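PDB 2I6D: RNA methyltransferase, TrmH family from Porphyromonas gingivalis, which probably methylates RNA, as a TrmH-family enzyme of the SPOUT superfamily that would take its methyl group from S-adenosylmethionine. Local coordinates for residues E38-Y43 and S59-A64; T119-A124 and P144-A149; L134-A139 and K163-T168; D222-P227 and A247-E252. All coordinates share one frame; numbering follows the deposited sequence.

Contact 1: residues E38-Y43 and S59-A64; sequences EMLPFY and STPHDA
Leu40 meets Pro61 because its chi1 of -85° carries CG toward 59-64 and its chi2 of 163° takes CD1 onward, roughly anti to CA, while CD2 branches off toward the proline. The CA-CB bond of Leu40 already points at 59-64, and the two methyls divide the work. CD2 lies 4.0 Å from Pro61 CG, the ring atom displaced by the C-gamma exo pucker, with leucine and ring running at a slant to each other. CD1 approaches the backbone instead, lying 4.3 Å from Ser59 O, a loose distance. The backbones stay well apart, the nearest CA atoms being those of Leu40 and Pro61 at 7.5 Å.

Each side is shaped by a local turn. Phe42 N is bonded to Met39 O at 2.9 Å, drawing the chain back on itself, and Pro61 opens a type II turn that ends at Ala64. The strands entered by these two segments, 45-51 and 65-69, are parallel neighbours in the sheet of the putative substrate-binding domain and are joined through helix 52-56, a beta-alpha-beta crossover; the contact thus pairs the two loops at the entry ends of its strands. Beneath it, Cys45 of strand 45-51 touches both Leu40 and Pro61.

The 94 Å² buried here is mostly Leu40 and Pro61, with a smaller share from Ser59, at the protein surface. Such chemistry implies dispersion and modest shielding from water, with little directional preference to fix the rotation of the leucine.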
loop_
_atom_site.group_PDB
_atom_site.type_symbol
_atom_site.label_atom_id
_atom_site.label_comp_id
_atom_site.label_asym_id
_atom_site.label_seq_id
_atom_site.Cartn_x
_atom_site.Cartn_y
_atom_site.Cartn_z
ATOM N N GLU A 38 1.193 12.091 9.850
ATOM C CA GLU A 38 0.254 11.996 8.758
ATOM C C GLU A 38 -0.814 10.926 8.904
ATOM O O GLU A 38 -1.940 11.110 8.401
ATOM C CB GLU A 38 0.953 11.824 7.425
ATOM C CG GLU A 38 -0.006 12.157 6.289
ATOM C CD GLU A 38 0.645 12.876 5.166
ATOM O OE1 GLU A 38 1.899 12.940 5.154
ATOM O OE2 GLU A 38 -0.115 13.391 4.306
HETATM N N MSE A 39 -0.492 9.823 9.572
HETATM C CA MSE A 39 -1.429 8.706 9.616
HETATM C C MSE A 39 -2.347 8.708 10.866
HETATM O O MSE A 39 -3.385 8.034 10.884
HETATM C CB MSE A 39 -0.672 7.381 9.473
HETATM C CG MSE A 39 0.146 7.242 8.185
HETATM SE SE MSE A 39 1.205 5.555 8.176
HETATM C CE MSE A 39 -0.264 4.242 8.167
ATOM N N LEU A 40 -1.982 9.481 11.889
ATOM C CA LEU A 40 -2.835 9.598 13.099
ATOM C C LEU A 40 -4.320 9.884 12.842
ATOM O O LEU A 40 -5.176 9.267 13.468
ATOM C CB LEU A 40 -2.257 10.612 14.121
ATOM C CG LEU A 40 -1.205 10.058 15.078
ATOM C CD1 LEU A 40 -0.415 11.201 15.752
ATOM C CD2 LEU A 40 -1.814 9.106 16.124
ATOM N N PRO A 41 -4.638 10.858 11.964
ATOM C CA PRO A 41 -6.060 11.154 11.721
ATOM C C PRO A 41 -6.834 10.035 11.033
ATOM O O PRO A 41 -8.072 10.107 10.937
ATOM C CB PRO A 41 -6.018 12.370 10.787
ATOM C CG PRO A 41 -4.644 12.953 10.966
ATOM C CD PRO A 41 -3.756 11.761 11.207
ATOM N N PHE A 42 -6.145 9.015 10.540
ATOM C CA PHE A 42 -6.809 8.024 9.670
ATOM C C PHE A 42 -6.820 6.588 10.206
ATOM O O PHE A 42 -7.404 5.678 9.587
ATOM C CB PHE A 42 -6.168 8.053 8.294
ATOM C CG PHE A 42 -6.293 9.381 7.619
ATOM C CD1 PHE A 42 -7.491 9.761 7.026
ATOM C CD2 PHE A 42 -5.225 10.272 7.622
ATOM C CE1 PHE A 42 -7.616 11.019 6.422
ATOM C CE2 PHE A 42 -5.335 11.522 7.005
ATOM C CZ PHE A 42 -6.535 11.896 6.409
ATOM N N TYR A 43 -6.132 6.379 11.315
ATOM C CA TYR A 43 -5.953 5.058 11.910
ATOM C C TYR A 43 -6.162 5.196 13.385
ATOM O O TYR A 43 -5.955 6.270 13.937
ATOM C CB TYR A 43 -4.540 4.494 11.639
ATOM C CG TYR A 43 -4.382 4.117 10.205
ATOM C CD1 TYR A 43 -4.663 2.814 9.771
ATOM C CD2 TYR A 43 -4.018 5.082 9.262
ATOM C CE1 TYR A 43 -4.555 2.482 8.442
ATOM C CE2 TYR A 43 -3.939 4.774 7.919
ATOM C CZ TYR A 43 -4.192 3.466 7.516
ATOM O OH TYR A 43 -4.094 3.154 6.181
ATOM N N SER A 59 -0.830 15.742 18.096
ATOM C CA SER A 59 -1.973 15.801 19.008
ATOM C C SER A 59 -2.144 14.438 19.625
ATOM O O SER A 59 -2.174 13.426 18.921
ATOM C CB SER A 59 -3.271 16.320 18.368
ATOM O OG SER A 59 -3.373 15.949 17.012
ATOM N N THR A 60 -2.169 14.422 20.951
ATOM C CA THR A 60 -2.266 13.206 21.724
ATOM C C THR A 60 -3.463 12.415 21.223
ATOM O O THR A 60 -4.569 12.960 21.121
ATOM C CB THR A 60 -2.429 13.516 23.222
ATOM O OG1 THR A 60 -1.765 14.750 23.533
ATOM C CG2 THR A 60 -1.849 12.397 24.077
ATOM N N PRO A 61 -3.242 11.134 20.874
ATOM C CA PRO A 61 -4.330 10.294 20.376
ATOM C C PRO A 61 -5.356 10.059 21.474
ATOM O O PRO A 61 -4.989 9.896 22.643
ATOM C CB PRO A 61 -3.637 8.967 20.047
ATOM C CG PRO A 61 -2.166 9.247 20.059
ATOM C CD PRO A 61 -1.965 10.410 20.962
ATOM N N HIS A 62 -6.628 10.066 21.101
ATOM C CA HIS A 62 -7.662 9.770 22.082
ATOM C C HIS A 62 -7.620 8.288 22.465
ATOM O O HIS A 62 -7.597 7.381 21.616
ATOM C CB HIS A 62 -9.053 10.220 21.615
ATOM C CG HIS A 62 -9.504 11.521 22.215
ATOM N ND1 HIS A 62 -9.357 12.734 21.572
ATOM C CD2 HIS A 62 -10.103 11.796 23.400
ATOM C CE1 HIS A 62 -9.848 13.696 22.335
ATOM N NE2 HIS A 62 -10.307 13.154 23.448
ATOM N N ASP A 63 -7.546 8.053 23.771
ATOM C CA ASP A 63 -7.568 6.689 24.309
ATOM C C ASP A 63 -6.419 5.784 23.849
ATOM O O ASP A 63 -6.626 4.622 23.511
ATOM C CB ASP A 63 -8.919 6.018 24.003
ATOM C CG ASP A 63 -9.198 4.839 24.915
ATOM O OD1 ASP A 63 -8.976 4.971 26.139
ATOM O OD2 ASP A 63 -9.616 3.782 24.404
ATOM N N ALA A 64 -5.205 6.319 23.838
ATOM C CA ALA A 64 -4.037 5.503 23.557
ATOM C C ALA A 64 -3.148 5.439 24.789
ATOM O O ALA A 64 -3.182 6.325 25.635
ATOM C CB ALA A 64 -3.260 6.043 22.349
#

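Contact 2: residues T119-A124 and P144-A149; sequences TILRTA and PKVVQA
Leu121 CD1 and Val146 CG1 touch at 3.6 Å, one methyl against another, with the two side chains standing at about a right angle. Both residues are buried. Val146 CG1 lies anti to the backbone N (chi1 176°), which sends this branch to the leucine. Next to them, on a more exposed flank, the aliphatic part of Arg122 passes the carbonyl of Ala149: its CD lies 3.4 Å from Ala149 O, and its CG is also near, at 3.9 Å. A bend at chi3 (44°) follows, so the guanidinium turns away from the carbonyl.

That carbonyl belongs to the residue after helix 144-148, where Ala149 N makes only weak bonds, to Lys145 O and Val146 O. Further out, Pro114, the first residue of helix 114-127, touches Val146, and Met151 touches Arg122. On the far side of helix 114-127, Ile120 packs on Leu106 and Leu108 of strand 104-109, against the parallel sheet. Gln148 OE1 accepts from Glu31 N, tying the short helix to the N-terminal domain.

Chemically the joint is a methyl contact flanked by a methylene near a carbonyl, where the neighbouring guanidinium probably makes the approach electrostatically mildly favourable.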
loop_
_atom_site.group_PDB
_atom_site.type_symbol
_atom_site.label_atom_id
_atom_site.label_comp_id
_atom_site.label_asym_id
_atom_site.label_seq_id
_atom_site.Cartn_x
_atom_site.Cartn_y
_atom_site.Cartn_z
ATOM N N THR A 119 6.572 1.892 -3.848
ATOM C CA THR A 119 6.631 2.845 -4.951
ATOM C C THR A 119 5.247 3.020 -5.581
ATOM O O THR A 119 4.857 4.144 -5.922
ATOM C CB THR A 119 7.675 2.426 -5.993
ATOM O OG1 THR A 119 8.956 2.344 -5.344
ATOM C CG2 THR A 119 7.752 3.440 -7.137
ATOM N N ILE A 120 4.547 1.912 -5.787
ATOM C CA ILE A 120 3.196 1.934 -6.362
ATOM C C ILE A 120 2.245 2.718 -5.467
ATOM O O ILE A 120 1.461 3.525 -5.972
ATOM C CB ILE A 120 2.665 0.518 -6.683
ATOM C CG1 ILE A 120 3.375 0.020 -7.940
ATOM C CG2 ILE A 120 1.129 0.533 -6.920
ATOM C CD1 ILE A 120 3.365 -1.539 -8.071
ATOM N N LEU A 121 2.302 2.473 -4.154
ATOM C CA LEU A 121 1.482 3.258 -3.225
ATOM C C LEU A 121 1.735 4.765 -3.352
ATOM O O LEU A 121 0.801 5.561 -3.279
ATOM C CB LEU A 121 1.682 2.811 -1.767
ATOM C CG LEU A 121 1.132 1.424 -1.401
ATOM C CD1 LEU A 121 1.517 1.106 0.058
ATOM C CD2 LEU A 121 -0.402 1.386 -1.586
ATOM N N ARG A 122 3.010 5.165 -3.450
ATOM C CA ARG A 122 3.348 6.585 -3.602
ATOM C C ARG A 122 2.827 7.151 -4.918
ATOM O O ARG A 122 2.342 8.299 -4.969
ATOM C CB ARG A 122 4.858 6.808 -3.491
ATOM C CG ARG A 122 5.394 6.424 -2.119
ATOM C CD ARG A 122 6.905 6.604 -1.991
ATOM N NE ARG A 122 7.305 7.868 -2.584
ATOM C CZ ARG A 122 8.552 8.321 -2.664
ATOM N NH1 ARG A 122 9.570 7.626 -2.158
ATOM N NH2 ARG A 122 8.774 9.485 -3.253
ATOM N N THR A 123 2.933 6.365 -5.984
ATOM C CA THR A 123 2.383 6.763 -7.284
ATOM C C THR A 123 0.861 6.917 -7.228
ATOM O O THR A 123 0.323 7.905 -7.707
ATOM C CB THR A 123 2.748 5.732 -8.373
ATOM O OG1 THR A 123 4.134 5.878 -8.688
ATOM C CG2 THR A 123 1.897 5.949 -9.661
ATOM N N ALA A 124 0.183 5.940 -6.626
ATOM C CA ALA A 124 -1.269 5.991 -6.432
ATOM C C ALA A 124 -1.655 7.271 -5.661
ATOM O O ALA A 124 -2.573 7.987 -6.044
ATOM C CB ALA A 124 -1.739 4.727 -5.671
ATOM N N PRO A 144 6.544 -3.319 8.114
ATOM C CA PRO A 144 7.440 -2.171 8.288
ATOM C C PRO A 144 8.129 -1.737 6.997
ATOM O O PRO A 144 8.306 -0.539 6.754
ATOM C CB PRO A 144 8.493 -2.701 9.250
ATOM C CG PRO A 144 7.767 -3.717 10.071
ATOM C CD PRO A 144 6.772 -4.353 9.145
ATOM N N LYS A 145 8.543 -2.701 6.181
ATOM C CA LYS A 145 9.283 -2.328 4.982
ATOM C C LYS A 145 8.414 -1.460 4.052
ATOM O O LYS A 145 8.865 -0.403 3.577
ATOM C CB LYS A 145 9.872 -3.551 4.275
ATOM C CG LYS A 145 10.817 -3.164 3.132
ATOM C CD LYS A 145 12.035 -4.088 3.032
ATOM C CE LYS A 145 13.101 -3.491 2.104
ATOM N NZ LYS A 145 14.444 -4.191 2.202
ATOM N N VAL A 146 7.169 -1.866 3.826
ATOM C CA VAL A 146 6.273 -1.052 3.008
ATOM C C VAL A 146 5.869 0.248 3.688
ATOM O O VAL A 146 5.992 1.313 3.088
ATOM C CB VAL A 146 5.023 -1.818 2.554
ATOM C CG1 VAL A 146 4.059 -0.866 1.759
ATOM C CG2 VAL A 146 5.457 -3.045 1.715
ATOM N N VAL A 147 5.426 0.161 4.945
ATOM C CA VAL A 147 4.967 1.340 5.694
ATOM C C VAL A 147 6.011 2.446 5.693
ATOM O O VAL A 147 5.720 3.594 5.322
ATOM C CB VAL A 147 4.607 0.986 7.168
ATOM C CG1 VAL A 147 4.547 2.240 8.049
ATOM C CG2 VAL A 147 3.281 0.215 7.204
ATOM N N GLN A 148 7.227 2.103 6.112
ATOM C CA GLN A 148 8.279 3.092 6.239
ATOM C C GLN A 148 8.676 3.734 4.900
ATOM O O GLN A 148 9.230 4.831 4.896
ATOM C CB GLN A 148 9.503 2.506 6.942
ATOM C CG GLN A 148 9.188 2.101 8.392
ATOM C CD GLN A 148 8.637 3.247 9.246
ATOM O OE1 GLN A 148 7.617 3.087 9.893
ATOM N NE2 GLN A 148 9.328 4.392 9.264
ATOM N N ALA A 149 8.386 3.053 3.793
ATOM C CA ALA A 149 8.695 3.573 2.456
ATOM C C ALA A 149 7.465 4.197 1.781
ATOM O O ALA A 149 7.525 4.548 0.589
ATOM C CB ALA A 149 9.261 2.463 1.589
#

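Contact 3: residues L134-A139 and K163-T168; sequences LGTGSA and KNTVDT
At one edge of the parallel sheet of the SpoU methylase domain, the loop leaving strand 131-134 meets the first turn of helix 165-174, and Thr165 faces Gly135 and Thr136 there. The backbones come close, Gly135 CA and Thr165 CA being 5.6 Å apart. Thr165 OG1, set beside its own backbone N by a chi1 of -57°, reaches to 3.4 Å from Gly135 CA, an approach that glycine allows by having no side chain.

The polar joining is done by two waters. Water 1 accepts from Thr136 N at 2.9 Å and is also hydrogen-bonded to Thr165 OG1, again at 2.9 Å. Water 2 pairs with Thr136 OG1 at 2.7 Å and makes weak bonds to Thr165 N and Lys163 O. It therefore sits at the N-terminal end of the helix, weakly serving an amide that has no earlier turn to bond to.

Both ends of the joint have their own order. Asn164 is the N-cap: its OD1 accepts from Asp167 N at 3.1 Å along a nearly straight path (169°), although the donor stands 70° out of the carbonyl plane. Across from it, a type II turn runs from Gly135 to Ser138, closed by Ser138 N to Gly135 O at 3.1 Å, with Gly137 at the position of positive phi. Ser138 OG bonds to Leu108 O and Val111 N, fastening the loop to the end of strand 104-109.

Strand 131-134 is followed across the sheet by its parallel neighbour 158-161, which leads into this capped helix: the strand-loop-helix layering of the alpha/beta SPOUT methylase fold.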
loop_
_atom_site.group_PDB
_atom_site.type_symbol
_atom_site.label_atom_id
_atom_site.label_comp_id
_atom_site.label_asym_id
_atom_site.label_seq_id
_atom_site.Cartn_x
_atom_site.Cartn_y
_atom_site.Cartn_z
ATOM N N LEU A 134 -4.798 -5.806 -3.222
ATOM C CA LEU A 134 -3.609 -6.653 -3.238
ATOM C C LEU A 134 -4.003 -8.114 -3.395
ATOM O O LEU A 134 -4.681 -8.710 -2.538
ATOM C CB LEU A 134 -2.776 -6.420 -1.961
ATOM C CG LEU A 134 -2.377 -4.949 -1.978
ATOM C CD1 LEU A 134 -2.805 -4.174 -0.725
ATOM C CD2 LEU A 134 -0.934 -4.712 -2.384
ATOM N N GLY A 135 -3.609 -8.706 -4.508
ATOM C CA GLY A 135 -3.987 -10.091 -4.758
ATOM C C GLY A 135 -2.997 -11.086 -4.205
ATOM O O GLY A 135 -2.073 -10.721 -3.478
ATOM N N THR A 136 -3.189 -12.343 -4.603
ATOM C CA THR A 136 -2.411 -13.482 -4.174
ATOM C C THR A 136 -0.914 -13.238 -4.268
ATOM O O THR A 136 -0.398 -12.976 -5.345
ATOM C CB THR A 136 -2.763 -14.727 -5.057
ATOM O OG1 THR A 136 -4.155 -15.032 -4.911
ATOM C CG2 THR A 136 -1.922 -15.966 -4.679
ATOM N N GLY A 137 -0.230 -13.320 -3.137
ATOM C CA GLY A 137 1.217 -13.296 -3.143
ATOM C C GLY A 137 1.830 -11.903 -3.165
ATOM O O GLY A 137 3.046 -11.779 -3.178
ATOM N N SER A 138 1.013 -10.863 -3.149
ATOM C CA SER A 138 1.543 -9.482 -3.077
ATOM C C SER A 138 2.101 -9.146 -1.686
ATOM O O SER A 138 1.749 -9.781 -0.690
ATOM C CB SER A 138 0.485 -8.474 -3.512
ATOM O OG SER A 138 0.227 -8.634 -4.903
ATOM N N ALA A 139 3.026 -8.196 -1.633
ATOM C CA ALA A 139 3.663 -7.793 -0.369
ATOM C C ALA A 139 2.629 -7.283 0.629
ATOM O O ALA A 139 1.578 -6.781 0.232
ATOM C CB ALA A 139 4.739 -6.726 -0.626
ATOM N N LYS A 163 -9.447 -11.665 -0.740
ATOM C CA LYS A 163 -9.646 -13.064 -0.398
ATOM C C LYS A 163 -9.537 -13.938 -1.652
ATOM O O LYS A 163 -8.915 -15.021 -1.642
ATOM C CB LYS A 163 -11.045 -13.278 0.192
ATOM C CG LYS A 163 -11.304 -12.692 1.563
ATOM C CD LYS A 163 -12.650 -13.200 2.089
ATOM C CE LYS A 163 -13.090 -12.434 3.328
ATOM N NZ LYS A 163 -12.986 -10.958 3.106
ATOM N N ASN A 164 -10.190 -13.491 -2.721
ATOM C CA ASN A 164 -10.290 -14.292 -3.942
ATOM C C ASN A 164 -10.297 -13.309 -5.084
ATOM O O ASN A 164 -11.363 -12.821 -5.484
ATOM C CB ASN A 164 -11.565 -15.135 -3.963
ATOM C CG ASN A 164 -11.631 -16.124 -5.167
ATOM O OD1 ASN A 164 -10.993 -15.941 -6.208
ATOM N ND2 ASN A 164 -12.440 -17.160 -5.011
ATOM N N THR A 165 -9.108 -13.039 -5.603
ATOM C CA THR A 165 -8.915 -12.059 -6.693
ATOM C C THR A 165 -9.833 -12.323 -7.882
ATOM O O THR A 165 -10.510 -11.423 -8.374
ATOM C CB THR A 165 -7.447 -12.079 -7.197
ATOM O OG1 THR A 165 -6.567 -11.810 -6.097
ATOM C CG2 THR A 165 -7.225 -11.053 -8.303
ATOM N N VAL A 166 -9.842 -13.572 -8.333
ATOM C CA VAL A 166 -10.602 -13.954 -9.501
ATOM C C VAL A 166 -12.083 -13.737 -9.273
ATOM O O VAL A 166 -12.728 -13.117 -10.108
ATOM C CB VAL A 166 -10.304 -15.416 -9.942
ATOM C CG1 VAL A 166 -11.320 -15.880 -10.991
ATOM C CG2 VAL A 166 -8.884 -15.502 -10.511
ATOM N N ASP A 167 -12.595 -14.197 -8.131
ATOM C CA ASP A 167 -14.012 -14.044 -7.759
ATOM C C ASP A 167 -14.404 -12.561 -7.730
ATOM O O ASP A 167 -15.482 -12.189 -8.204
ATOM C CB ASP A 167 -14.250 -14.583 -6.352
ATOM C CG ASP A 167 -14.800 -15.963 -6.329
ATOM O OD1 ASP A 167 -15.610 -16.214 -5.399
ATOM O OD2 ASP A 167 -14.441 -16.795 -7.210
ATOM N N THR A 168 -13.542 -11.738 -7.135
ATOM C CA THR A 168 -13.741 -10.308 -7.063
ATOM C C THR A 168 -13.750 -9.666 -8.443
ATOM O O THR A 168 -14.646 -8.870 -8.761
ATOM C CB THR A 168 -12.642 -9.654 -6.215
ATOM O OG1 THR A 168 -12.814 -10.091 -4.868
ATOM C CG2 THR A 168 -12.739 -8.122 -6.252
HETATM O O HOH W 1 -4.069 -12.338 -7.411
HETATM O O HOH W 2 -6.821 -15.124 -4.404
#

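Contact 4: residues D222-P227 and A247-E252; sequences DRLTIP and AILCSE
Ile226 and Ile248 form the closely fitted part of this contact. Ile226 CD1, carried outward by a nearly extended chi2 of 166°, lies against the branch point of its partner, 3.8 Å from Ile248 CG2 and equally far from Ile248 CB. Ile248 CD1 closes on the same methyl at 4.1 Å, and Ile248 CG2 also comes to 4.1 Å from Ile226 CG1, so one isoleucine end is held by several atoms of the other.

The neighbouring leucine pair is sparser: Leu224 CD1 meets Leu249 CD2 at 4.0 Å, and between the two pairs Ile226 CD1 only approaches Leu249 CG, at 4.4 Å. Burial runs the other way. The sparse leucines are buried, whereas the denser isoleucines are partly exposed and sit at the solvent margin.

Leu224 and Ile226 point to the same side of the chain, and there helix 242-255 lies over one face of the parallel sheet. Leu249 extends inward from the helix to Ala182 on strand 179-182 and to Leu203 and Leu205 on strand 201-206; Leu224 touches Tyr180 and Trp253. The connection from 227 to the helix includes a break, residues 234-237 not being modelled; in SPOUT enzymes this C-terminal region is where the chain forms its trefoil knot.

Thr225 points away from the helix, and its OG1 is hydrogen-bonded to Phe183 O. Beyond the isoleucines the chain continues into exposed Pro227, which touches Tyr190.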
loop_
_atom_site.group_PDB
_atom_site.type_symbol
_atom_site.label_atom_id
_atom_site.label_comp_id
_atom_site.label_asym_id
_atom_site.label_seq_id
_atom_site.Cartn_x
_atom_site.Cartn_y
_atom_site.Cartn_z
ATOM N N ASP A 222 -9.994 -5.686 -21.123
ATOM C CA ASP A 222 -9.260 -4.778 -22.008
ATOM C C ASP A 222 -7.761 -4.874 -21.706
ATOM O O ASP A 222 -7.291 -4.394 -20.665
ATOM C CB ASP A 222 -9.738 -3.343 -21.776
ATOM C CG ASP A 222 -11.209 -3.145 -22.130
ATOM O OD1 ASP A 222 -11.468 -2.757 -23.284
ATOM O OD2 ASP A 222 -12.106 -3.405 -21.295
ATOM N N ARG A 223 -7.010 -5.481 -22.622
ATOM C CA ARG A 223 -5.548 -5.574 -22.450
ATOM C C ARG A 223 -4.854 -4.318 -22.959
ATOM O O ARG A 223 -5.085 -3.918 -24.098
ATOM C CB ARG A 223 -4.985 -6.768 -23.227
ATOM C CG ARG A 223 -5.467 -8.081 -22.755
ATOM C CD ARG A 223 -4.989 -9.174 -23.735
ATOM N NE ARG A 223 -4.619 -10.333 -22.944
ATOM C CZ ARG A 223 -3.390 -10.816 -22.804
ATOM N NH1 ARG A 223 -3.228 -11.880 -22.030
ATOM N NH2 ARG A 223 -2.344 -10.288 -23.450
ATOM N N LEU A 224 -3.986 -3.752 -22.128
ATOM C CA LEU A 224 -3.199 -2.574 -22.459
ATOM C C LEU A 224 -1.708 -2.905 -22.495
ATOM O O LEU A 224 -1.202 -3.713 -21.697
ATOM C CB LEU A 224 -3.417 -1.463 -21.407
ATOM C CG LEU A 224 -4.885 -1.058 -21.166
ATOM C CD1 LEU A 224 -4.940 -0.000 -20.071
ATOM C CD2 LEU A 224 -5.483 -0.493 -22.476
ATOM N N THR A 225 -0.997 -2.220 -23.375
ATOM C CA THR A 225 0.443 -2.377 -23.457
ATOM C C THR A 225 1.075 -0.992 -23.520
ATOM O O THR A 225 0.496 -0.065 -24.086
ATOM C CB THR A 225 0.830 -3.175 -24.711
ATOM O OG1 THR A 225 0.088 -4.400 -24.737
ATOM C CG2 THR A 225 2.295 -3.528 -24.695
ATOM N N ILE A 226 2.269 -0.865 -22.955
ATOM C CA ILE A 226 3.089 0.317 -23.145
ATOM C C ILE A 226 4.105 -0.032 -24.220
ATOM O O ILE A 226 5.006 -0.846 -23.999
ATOM C CB ILE A 226 3.826 0.713 -21.839
ATOM C CG1 ILE A 226 2.812 0.924 -20.693
ATOM C CG2 ILE A 226 4.714 1.954 -22.082
ATOM C CD1 ILE A 226 3.476 0.989 -19.298
ATOM N N PRO A 227 3.986 0.600 -25.390
ATOM C CA PRO A 227 4.812 0.212 -26.531
ATOM C C PRO A 227 6.300 0.497 -26.290
ATOM O O PRO A 227 6.652 1.534 -25.705
ATOM C CB PRO A 227 4.291 1.100 -27.678
ATOM C CG PRO A 227 3.016 1.733 -27.161
ATOM C CD PRO A 227 3.088 1.737 -25.681
ATOM N N ALA A 247 3.230 3.809 -13.026
ATOM C CA ALA A 247 3.380 5.265 -13.110
ATOM C C ALA A 247 2.987 5.763 -14.507
ATOM O O ALA A 247 2.287 6.765 -14.644
ATOM C CB ALA A 247 4.831 5.672 -12.797
ATOM N N ILE A 248 3.446 5.059 -15.535
ATOM C CA ILE A 248 3.120 5.422 -16.906
ATOM C C ILE A 248 1.602 5.357 -17.107
ATOM O O ILE A 248 0.985 6.329 -17.627
ATOM C CB ILE A 248 3.875 4.543 -17.926
ATOM C CG1 ILE A 248 5.363 4.934 -17.910
ATOM C CG2 ILE A 248 3.332 4.786 -19.351
ATOM C CD1 ILE A 248 6.280 3.822 -18.448
ATOM N N LEU A 249 1.003 4.255 -16.669
ATOM C CA LEU A 249 -0.455 4.047 -16.842
ATOM C C LEU A 249 -1.273 5.099 -16.081
ATOM O O LEU A 249 -2.165 5.729 -16.673
ATOM C CB LEU A 249 -0.885 2.623 -16.449
ATOM C CG LEU A 249 -0.462 1.565 -17.479
ATOM C CD1 LEU A 249 -0.166 0.184 -16.819
ATOM C CD2 LEU A 249 -1.514 1.436 -18.563
ATOM N N CYS A 250 -0.989 5.278 -14.786
ATOM C CA CYS A 250 -1.660 6.329 -13.998
ATOM C C CYS A 250 -1.516 7.723 -14.562
ATOM O O CYS A 250 -2.516 8.491 -14.587
ATOM C CB CYS A 250 -1.174 6.321 -12.550
ATOM S SG CYS A 250 -1.692 4.854 -11.689
ATOM N N SER A 251 -0.300 8.085 -14.991
ATOM C CA SER A 251 -0.055 9.409 -15.590
ATOM C C SER A 251 -0.982 9.618 -16.770
ATOM O O SER A 251 -1.687 10.619 -16.849
ATOM C CB SER A 251 1.416 9.604 -16.016
ATOM O OG SER A 251 1.563 10.703 -16.924
ATOM N N GLU A 252 -0.998 8.648 -17.675
ATOM C CA GLU A 252 -1.795 8.754 -18.883
ATOM C C GLU A 252 -3.304 8.826 -18.569
ATOM O O GLU A 252 -4.043 9.602 -19.188
ATOM C CB GLU A 252 -1.454 7.553 -19.772
ATOM C CG GLU A 252 -2.069 7.474 -21.104
ATOM C CD GLU A 252 -1.842 8.693 -22.024
ATOM O OE1 GLU A 252 -0.974 9.586 -21.813
ATOM O OE2 GLU A 252 -2.591 8.735 -22.994
#

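Contact 1 lies wholly in the N-terminal domain and closes before the others open; contacts 2, 3 and 4 share the SpoU methylase domain. Contacts 2 and 3 alternate along the chain, in the order 119-124, 134-139, 144-149, 163-168, with centres about 18 Å apart, and contact 4 follows both. Contact 2 is central: its centre is about 20 Å from those of contacts 1 and 4. It touches contact 4, where Thr123 CG2 lies 3.8 Å from Ala247 CA, setting helices 114-127 and 242-255 side by side. Contact 3 sits toward the 158-161 edge of the parallel sheet, contact 4 toward the 187-188 edge. Contacts 2 to 4 thus sample the methylase domain from one sheet edge toward the other, while contact 1 joins two loops of the putative substrate-binding domain.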